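Local coordinates for protein haloacid dehalogenase-like hydrolase (Salmonella enterica subsp. enterica serovar Typhi, PDB 4EZE) that probably hydrolyses O-phosphoserine to serine and phosphate with magnesium as cofactor, the last step of serine biosynthesis, at residues 156-168 against 224-237. Residues are numbered along the deposited sequence; the frame is centred on the assembly and turned at random.
Sequences FTRRIGMLKGTPK and NTVEIRDNVLTDNI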
loop_
_atom_site.group_PDB
_atom_site.type_symbol
_atom_site.label_atom_id
_atom_site.label_comp_id
_atom_site.label_asym_id
_atom_site.label_seq_id
_atom_site.Cartn_x
_atom_site.Cartn_y
_atom_site.Cartn_z
ATOM N N PHE A 156 13.360 4.261 -15.355
ATOM C CA PHE A 156 13.495 5.379 -14.430
ATOM C C PHE A 156 14.510 6.420 -14.940
ATOM O O PHE A 156 14.243 7.623 -14.947
ATOM C CB PHE A 156 13.870 4.893 -13.015
ATOM C CG PHE A 156 14.010 6.011 -12.027
ATOM C CD1 PHE A 156 12.891 6.562 -11.427
ATOM C CD2 PHE A 156 15.256 6.556 -11.742
ATOM C CE1 PHE A 156 13.011 7.630 -10.549
ATOM C CE2 PHE A 156 15.385 7.621 -10.855
ATOM C CZ PHE A 156 14.255 8.162 -10.256
ATOM N N THR A 157 15.679 5.971 -15.379
ATOM C CA THR A 157 16.702 6.931 -15.793
ATOM C C THR A 157 16.211 7.732 -16.996
ATOM O O THR A 157 16.324 8.964 -17.035
ATOM C CB THR A 157 18.051 6.240 -16.129
ATOM O OG1 THR A 157 17.797 5.015 -16.816
ATOM C CG2 THR A 157 18.818 5.902 -14.867
ATOM N N ARG A 158 15.681 7.024 -17.991
ATOM C CA ARG A 158 15.148 7.674 -19.198
ATOM C C ARG A 158 14.116 8.745 -18.891
ATOM O O ARG A 158 14.199 9.865 -19.400
ATOM C CB ARG A 158 14.529 6.652 -20.147
ATOM C CG ARG A 158 15.431 6.270 -21.303
ATOM C CD ARG A 158 14.895 5.046 -22.026
ATOM N NE ARG A 158 15.469 4.910 -23.361
ATOM C CZ ARG A 158 16.742 4.612 -23.603
ATOM N NH1 ARG A 158 17.590 4.424 -22.600
ATOM N NH2 ARG A 158 17.170 4.512 -24.853
ATOM N N ARG A 159 13.134 8.401 -18.066
ATOM C CA ARG A 159 12.090 9.366 -17.722
ATOM C C ARG A 159 12.643 10.559 -16.966
ATOM O O ARG A 159 12.239 11.700 -17.205
ATOM C CB ARG A 159 10.958 8.688 -16.942
ATOM C CG ARG A 159 10.116 7.790 -17.845
ATOM C CD ARG A 159 8.984 7.083 -17.112
ATOM N NE ARG A 159 9.518 6.112 -16.171
ATOM C CZ ARG A 159 9.256 6.114 -14.874
ATOM N NH1 ARG A 159 8.415 7.010 -14.371
ATOM N NH2 ARG A 159 9.806 5.194 -14.089
ATOM N N ILE A 160 13.580 10.300 -16.059
ATOM C CA ILE A 160 14.216 11.388 -15.336
ATOM C C ILE A 160 15.038 12.246 -16.301
ATOM O O ILE A 160 15.051 13.477 -16.192
ATOM C CB ILE A 160 15.126 10.858 -14.206
ATOM C CG1 ILE A 160 14.272 10.328 -13.063
ATOM C CG2 ILE A 160 16.100 11.936 -13.752
ATOM C CD1 ILE A 160 13.071 11.172 -12.714
ATOM N N GLY A 161 15.709 11.589 -17.252
ATOM C CA GLY A 161 16.487 12.299 -18.273
ATOM C C GLY A 161 15.625 13.259 -19.079
ATOM O O GLY A 161 16.108 14.289 -19.542
ATOM N N MET A 162 14.346 12.919 -19.244
ATOM C CA MET A 162 13.418 13.724 -20.044
ATOM C C MET A 162 13.037 14.975 -19.306
ATOM O O MET A 162 12.492 15.896 -19.893
ATOM C CB MET A 162 12.122 12.965 -20.339
ATOM C CG MET A 162 12.259 11.763 -21.269
ATOM S SD MET A 162 12.431 12.269 -22.988
ATOM C CE MET A 162 10.967 13.284 -23.189
ATOM N N LEU A 163 13.321 15.008 -18.011
ATOM C CA LEU A 163 12.865 16.101 -17.167
ATOM C C LEU A 163 13.979 17.077 -16.789
ATOM O O LEU A 163 13.769 18.021 -16.009
ATOM C CB LEU A 163 12.233 15.529 -15.897
ATOM C CG LEU A 163 11.110 14.514 -16.100
ATOM C CD1 LEU A 163 10.595 14.047 -14.745
ATOM C CD2 LEU A 163 9.979 15.105 -16.934
ATOM N N LYS A 164 15.170 16.842 -17.323
ATOM C CA LYS A 164 16.306 17.674 -17.009
ATOM C C LYS A 164 15.967 19.146 -17.206
ATOM O O LYS A 164 15.351 19.518 -18.197
ATOM C CB LYS A 164 17.472 17.296 -17.907
ATOM C CG LYS A 164 18.801 17.830 -17.399
ATOM C CD LYS A 164 19.917 17.583 -18.402
ATOM C CE LYS A 164 21.162 18.404 -18.079
ATOM N NZ LYS A 164 22.188 18.309 -19.162
ATOM N N GLY A 165 16.384 19.992 -16.279
ATOM C CA GLY A 165 16.026 21.416 -16.349
ATOM C C GLY A 165 14.699 21.855 -15.712
ATOM O O GLY A 165 14.416 23.048 -15.643
ATOM N N THR A 166 13.878 20.927 -15.228
ATOM C CA THR A 166 12.619 21.330 -14.597
ATOM C C THR A 166 12.895 22.105 -13.321
ATOM O O THR A 166 13.682 21.674 -12.481
ATOM C CB THR A 166 11.750 20.119 -14.240
ATOM O OG1 THR A 166 11.519 19.325 -15.405
ATOM C CG2 THR A 166 10.434 20.565 -13.663
ATOM N N PRO A 167 12.269 23.274 -13.183
ATOM C CA PRO A 167 12.466 24.163 -12.029
ATOM C C PRO A 167 11.878 23.588 -10.740
ATOM O O PRO A 167 10.773 23.021 -10.745
ATOM C CB PRO A 167 11.692 25.441 -12.405
ATOM C CG PRO A 167 11.311 25.290 -13.843
ATOM C CD PRO A 167 11.355 23.827 -14.193
ATOM N N LYS A 168 12.608 23.758 -9.643
ATOM C CA LYS A 168 12.146 23.313 -8.327
ATOM C C LYS A 168 10.680 23.685 -8.117
ATOM O O LYS A 168 9.910 22.937 -7.510
ATOM C CB LYS A 168 13.025 23.933 -7.228
ATOM C CG LYS A 168 13.011 23.201 -5.887
ATOM C CD LYS A 168 14.385 23.205 -5.232
ATOM C CE LYS A 168 14.612 24.430 -4.362
ATOM N NZ LYS A 168 14.187 24.186 -2.957
ATOM N N ASN A 224 14.476 7.160 -4.572
ATOM C CA ASN A 224 15.618 7.549 -5.403
ATOM C C ASN A 224 15.937 9.001 -5.144
ATOM O O ASN A 224 15.075 9.770 -4.715
ATOM C CB ASN A 224 15.307 7.385 -6.872
ATOM C CG ASN A 224 15.417 5.966 -7.326
ATOM O OD1 ASN A 224 16.490 5.384 -7.282
ATOM N ND2 ASN A 224 14.306 5.404 -7.808
ATOM N N THR A 225 17.179 9.393 -5.402
ATOM C CA THR A 225 17.546 10.771 -5.183
ATOM C C THR A 225 18.016 11.350 -6.507
ATOM O O THR A 225 18.903 10.788 -7.155
ATOM C CB THR A 225 18.641 10.925 -4.110
ATOM O OG1 THR A 225 18.409 9.993 -3.043
ATOM C CG2 THR A 225 18.627 12.341 -3.534
ATOM N N VAL A 226 17.393 12.443 -6.931
ATOM C CA VAL A 226 17.857 13.147 -8.131
ATOM C C VAL A 226 18.233 14.558 -7.730
ATOM O O VAL A 226 17.402 15.300 -7.208
ATOM C CB VAL A 226 16.793 13.156 -9.219
ATOM C CG1 VAL A 226 17.327 13.867 -10.463
ATOM C CG2 VAL A 226 16.395 11.710 -9.530
ATOM N N GLU A 227 19.503 14.906 -7.924
ATOM C CA GLU A 227 20.012 16.168 -7.420
ATOM C C GLU A 227 19.340 17.339 -8.119
ATOM O O GLU A 227 19.027 17.278 -9.299
ATOM C CB GLU A 227 21.522 16.260 -7.628
ATOM C CG GLU A 227 22.095 17.601 -7.193
ATOM C CD GLU A 227 23.476 17.873 -7.778
ATOM O OE1 GLU A 227 23.880 17.198 -8.748
ATOM O OE2 GLU A 227 24.159 18.776 -7.267
ATOM N N ILE A 228 19.125 18.401 -7.370
ATOM C CA ILE A 228 18.626 19.647 -7.905
ATOM C C ILE A 228 19.697 20.680 -7.642
ATOM O O ILE A 228 20.135 20.854 -6.505
ATOM C CB ILE A 228 17.353 20.100 -7.185
ATOM C CG1 ILE A 228 16.140 19.341 -7.720
ATOM C CG2 ILE A 228 17.185 21.607 -7.316
ATOM C CD1 ILE A 228 14.935 19.394 -6.797
ATOM N N ARG A 229 20.127 21.351 -8.701
ATOM C CA ARG A 229 21.199 22.326 -8.606
ATOM C C ARG A 229 20.827 23.593 -9.376
ATOM O O ARG A 229 20.243 23.513 -10.467
ATOM C CB ARG A 229 22.496 21.733 -9.151
ATOM C CG ARG A 229 23.731 22.409 -8.578
ATOM C CD ARG A 229 24.981 22.003 -9.324
ATOM N NE ARG A 229 24.984 20.581 -9.678
ATOM C CZ ARG A 229 26.014 19.953 -10.241
ATOM N NH1 ARG A 229 27.131 20.616 -10.516
ATOM N NH2 ARG A 229 25.934 18.660 -10.528
ATOM N N ASP A 230 21.172 24.751 -8.811
ATOM C CA ASP A 230 20.759 26.059 -9.359
ATOM C C ASP A 230 19.277 26.049 -9.543
ATOM O O ASP A 230 18.760 26.603 -10.511
ATOM C CB ASP A 230 21.429 26.349 -10.715
ATOM C CG ASP A 230 22.930 26.249 -10.636
ATOM O OD1 ASP A 230 23.476 26.737 -9.626
ATOM O OD2 ASP A 230 23.561 25.661 -11.554
ATOM N N ASN A 231 18.595 25.367 -8.637
ATOM C CA ASN A 231 17.142 25.348 -8.657
ATOM C C ASN A 231 16.473 24.643 -9.826
ATOM O O ASN A 231 15.267 24.810 -10.057
ATOM C CB ASN A 231 16.622 26.762 -8.479
ATOM C CG ASN A 231 16.703 27.205 -7.034
ATOM O OD1 ASN A 231 17.492 28.082 -6.687
ATOM N ND2 ASN A 231 15.918 26.558 -6.171
ATOM N N VAL A 232 17.222 23.835 -10.565
ATOM C CA VAL A 232 16.555 23.032 -11.581
ATOM C C VAL A 232 16.987 21.585 -11.442
ATOM O O VAL A 232 18.092 21.291 -10.981
ATOM C CB VAL A 232 16.771 23.552 -13.029
ATOM C CG1 VAL A 232 15.944 24.808 -13.277
ATOM C CG2 VAL A 232 18.243 23.798 -13.325
ATOM N N LEU A 233 16.090 20.682 -11.815
ATOM C CA LEU A 233 16.385 19.250 -11.784
ATOM C C LEU A 233 17.604 18.914 -12.629
ATOM O O LEU A 233 17.679 19.302 -13.786
ATOM C CB LEU A 233 15.178 18.447 -12.292
ATOM C CG LEU A 233 15.176 16.961 -11.929
ATOM C CD1 LEU A 233 14.972 16.841 -10.426
ATOM C CD2 LEU A 233 14.088 16.204 -12.678
ATOM N N THR A 234 18.569 18.198 -12.049
ATOM C CA THR A 234 19.675 17.657 -12.826
ATOM C C THR A 234 19.276 16.254 -13.255
ATOM O O THR A 234 18.160 15.828 -13.001
ATOM C CB THR A 234 20.964 17.515 -11.980
ATOM O OG1 THR A 234 20.714 16.613 -10.895
ATOM C CG2 THR A 234 21.417 18.871 -11.416
ATOM N N ASP A 235 20.201 15.534 -13.880
ATOM C CA ASP A 235 20.056 14.100 -14.098
ATOM C C ASP A 235 21.094 13.357 -13.260
ATOM O O ASP A 235 21.510 12.256 -13.630
ATOM C CB ASP A 235 20.312 13.752 -15.563
ATOM C CG ASP A 235 21.745 14.080 -15.990
ATOM O OD1 ASP A 235 22.548 14.469 -15.118
ATOM O OD2 ASP A 235 22.071 13.943 -17.185
ATOM N N ASN A 236 21.556 13.960 -12.162
ATOM C CA ASN A 236 22.442 13.253 -11.249
ATOM C C ASN A 236 21.613 12.391 -10.300
ATOM O O ASN A 236 21.089 12.867 -9.282
ATOM C CB ASN A 236 23.360 14.232 -10.499
ATOM C CG ASN A 236 24.191 15.087 -11.441
ATOM O OD1 ASN A 236 24.481 14.688 -12.579
ATOM N ND2 ASN A 236 24.563 16.280 -10.983
ATOM N N ILE A 237 21.471 11.127 -10.671
ATOM C CA ILE A 237 20.696 10.186 -9.903
ATOM C C ILE A 237 21.636 9.433 -8.939
ATOM O O ILE A 237 22.630 8.859 -9.365
ATOM C CB ILE A 237 19.993 9.175 -10.838
ATOM C CG1 ILE A 237 19.059 9.890 -11.816
ATOM C CG2 ILE A 237 19.161 8.174 -10.040
ATOM C CD1 ILE A 237 18.353 8.934 -12.746
HETATM O O HOH W 1 17.126 14.872 -15.468
#
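The helical cap of this HAD-type phosphatase meets a two-stranded antiparallel hairpin, 226-229 with 232-237, where F156, I160 and the loop 163-167 lie against N224, V226, L233 and I237. L233 is gripped through both its carbonyl and its amide: G165 N gives to L233 O at 2.9 Å, and L233 N gives to T166 O at 2.7 Å with an N-H...O angle of 172°. Beyond them, K168 N donates to N231 O at 2.9 Å. P167 and V232 form a single beta bridge, which extends the hairpin edge by one short, strand-like piece of loop. The loop is itself braced, since T166 N and T166 OG1 both donate to L163 O. L233 turns CG anti to its backbone N (chi1 -162°), which brings CD2 to 3.8 Å from L163 CB.

Along the helix the contact is mostly made by side chains. The F156 ring lies between the N224 amide, whose ND2 lies over the ring centre, 3.6 Å above its plane, with the planes 28° apart, and I160 CG1 toward the rim of the opposite face; I237 CG2 meets the ring edge in plane. I237 CD1 reaches T157 CG2 at 3.7 Å, while I160 CG2 packs on V226 CG1. N224 OD1 accepts from M242 N and ND2 gives to G203 O, which should fix the rotation of the amide above the ring. Between the apolar patch and the loop, a water donates to both I160 O and T234 O, bridging the two backbones.

The F156 side chain is about 8 Å from that of D116, the predicted proton donor. The contact thus divides in two: straight backbone bonds set the loop's register on the hairpin, and on the helix side a ring is held between a bond-fixed amide and aliphatic carbons.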